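Peroxiredoxin (PDB 6TSB) is a bifunctional spore-coat protein whose family 18 chitinase domain, the part present here, cleaves chitin chains internally, while its other domain probably reduces peroxides. Local coordinates at residues T333-Y336 / D337-N340. Sequence-based numbering, arbitrary orientation.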
ATOM      1  N   THR A 333     -13.228  16.596  10.665  1.00 45.93           N
ATOM      2  CA  THR A 333     -13.985  17.756  10.218  1.00 48.41           C
ATOM      3  C   THR A 333     -13.242  18.344   8.997  1.00 48.58           C
ATOM      4  O   THR A 333     -12.037  18.115   8.914  1.00 49.70           O
ATOM      5  CB  THR A 333     -14.088  18.753  11.382  1.00 51.83           C
ATOM      6  OG1 THR A 333     -14.638  19.965  10.859  1.00 49.78           O
ATOM      7  CG2 THR A 333     -12.763  18.998  12.082  1.00 45.24           C
ATOM      8  N   SER A 334     -13.904  19.058   8.080  1.00 47.54           N
ATOM      9  CA  SER A 334     -13.289  19.708   6.881  1.00 51.51           C
ATOM     10  C   SER A 334     -11.969  20.436   7.207  1.00 49.37           C
ATOM     11  O   SER A 334     -11.046  20.380   6.384  1.00 44.97           O
ATOM     12  CB  SER A 334     -14.249  20.657   6.265  1.00 48.57           C
ATOM     13  OG  SER A 334     -14.591  21.616   7.241  1.00 47.09           O
ATOM     14  N   THR A 335     -11.879  21.068   8.374  1.00 52.41           N
ATOM     15  CA  THR A 335     -10.728  21.878   8.866  1.00 49.03           C
ATOM     16  C   THR A 335      -9.453  21.048   9.005  1.00 49.67           C
ATOM     17  O   THR A 335      -8.369  21.651   9.117  1.00 45.53           O
ATOM     18  CB  THR A 335     -11.082  22.496  10.220  1.00 49.82           C
ATOM     19  OG1 THR A 335     -11.964  23.538   9.818  1.00 58.61           O
ATOM     20  CG2 THR A 335      -9.912  23.022  11.030  1.00 63.84           C
ATOM     21  N   TYR A 336      -9.560  19.722   9.051  1.00 49.78           N
ATOM     22  CA  TYR A 336      -8.404  18.804   9.235  1.00 48.81           C
ATOM     23  C   TYR A 336      -7.845  18.338   7.879  1.00 47.40           C
ATOM     24  O   TYR A 336      -6.792  17.683   7.850  1.00 49.63           O
ATOM     25  CB  TYR A 336      -8.844  17.615  10.084  1.00 53.50           C
ATOM     26  CG  TYR A 336      -9.210  17.923  11.514  1.00 57.74           C
ATOM     27  CD1 TYR A 336      -9.016  19.173  12.090  1.00 55.11           C
ATOM     28  CD2 TYR A 336      -9.703  16.909  12.316  1.00 57.15           C
ATOM     29  CE1 TYR A 336      -9.320  19.403  13.425  1.00 59.04           C
ATOM     30  CE2 TYR A 336     -10.034  17.130  13.641  1.00 60.69           C
ATOM     31  CZ  TYR A 336      -9.841  18.379  14.201  1.00 63.15           C
ATOM     32  OH  TYR A 336     -10.167  18.538  15.518  1.00 63.69           O
ATOM     33  N   ASP A 337      -8.535  18.703   6.800  1.00 46.48           N
ATOM     34  CA  ASP A 337      -8.392  18.185   5.421  1.00 48.21           C
ATOM     35  C   ASP A 337      -8.567  19.401   4.498  1.00 47.00           C
ATOM     36  O   ASP A 337      -9.548  19.443   3.694  1.00 47.61           O
ATOM     37  CB  ASP A 337      -9.398  17.037   5.205  1.00 53.26           C
ATOM     38  CG  ASP A 337      -9.525  16.516   3.774  1.00 48.90           C
ATOM     39  OD1 ASP A 337      -8.507  16.061   3.216  1.00 47.74           O
ATOM     40  OD2 ASP A 337     -10.650  16.588   3.222  1.00 46.23           O
ATOM     41  N   GLN A 338      -7.658  20.381   4.637  1.00 58.14           N
ATOM     42  CA  GLN A 338      -7.763  21.733   4.014  1.00 52.96           C
ATOM     43  C   GLN A 338      -7.717  21.594   2.487  1.00 49.55           C
ATOM     44  O   GLN A 338      -8.345  22.412   1.820  1.00 51.09           O
ATOM     45  CB  GLN A 338      -6.677  22.673   4.552  1.00 58.59           C
ATOM     46  CG  GLN A 338      -6.827  23.061   6.028  1.00 61.45           C
ATOM     47  CD  GLN A 338      -7.966  24.011   6.358  1.00 60.74           C
ATOM     48  OE1 GLN A 338      -8.741  24.437   5.499  1.00 59.27           O
ATOM     49  NE2 GLN A 338      -8.090  24.351   7.634  1.00 52.06           N
ATOM     50  N   ALA A 339      -7.042  20.573   1.945  1.00 48.50           N
ATOM     51  CA  ALA A 339      -6.949  20.335   0.483  1.00 56.01           C
ATOM     52  C   ALA A 339      -8.137  19.495  -0.024  1.00 58.12           C
ATOM     53  O   ALA A 339      -8.197  19.275  -1.229  1.00 57.23           O
ATOM     54  CB  ALA A 339      -5.621  19.677   0.155  1.00 54.59           C
ATOM     55  N   ASN A 340      -9.041  19.022   0.847  1.00 57.97           N
ATOM     56  CA  ASN A 340     -10.281  18.294   0.440  1.00 55.90           C
ATOM     57  C   ASN A 340      -9.934  16.959  -0.229  1.00 53.00           C
ATOM     58  O   ASN A 340     -10.677  16.527  -1.114  1.00 52.20           O
ATOM     59  CB  ASN A 340     -11.180  19.152  -0.455  1.00 59.19           C
ATOM     60  CG  ASN A 340     -11.767  20.318   0.310  1.00 59.05           C
ATOM     61  OD1 ASN A 340     -11.821  20.292   1.536  1.00 59.31           O
ATOM     62  ND2 ASN A 340     -12.199  21.338  -0.404  1.00 60.00           N
TER
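Gln338, in the type I turn from Asp337 to Asn340, turns its side chain back alongside Thr335 of the 3-10 segment 334-336, both pointing the same way. Beyond CB, CG comes 3.7 Å from Thr335 O, and there the chain bends (chi2 -71°), which brings the amide back toward that carbonyl. CD also lies 3.7 Å from Thr335 O. NE2 ends 3.1 Å from Thr335 O and 4.1 Å from the methyl CG2 of Thr335. The other arm of the amide, OE1, accepts a hydrogen bond from Asn48 ND2 of the second subunit. Glutamine suits the place because it is long enough to double back and still present an acceptor to the partner. Threonine suits its place likewise: CG2 faces the amide, while OG1 bonds to Leu43 O of the second subunit.

The backbone that carries Thr335 coils in this short 3-10 segment. Asp337 N donates to Ser334 O at 3.0 Å with an N-H...O angle of 151°. Within 333-336, the methyl CG2 of Thr333 sits over the centre of the Tyr336 ring, 3.4 Å above its plane.

Asp337 turns the other way. With CG anti to the backbone N (chi1 172°), its carboxylate reaches the first turn of helix 341-351, OD1 accepting from Leu342 N and OD2 from Ala343 N. A short acidic group fits here, since a negative charge would probably be favoured by the helix N-terminus.

The loop thus links strand 328-332, through a cis peptide bond before Thr333, to helix 341-351. Its bonds to Tyr41 and Leu43 of the second subunit, in the strand 37-43 of that chain, are consistent with a domain-swapped TIM barrel, the C-terminal part of one chain, including strand 328-332 and helix 341-351, probably completing the barrel of the other.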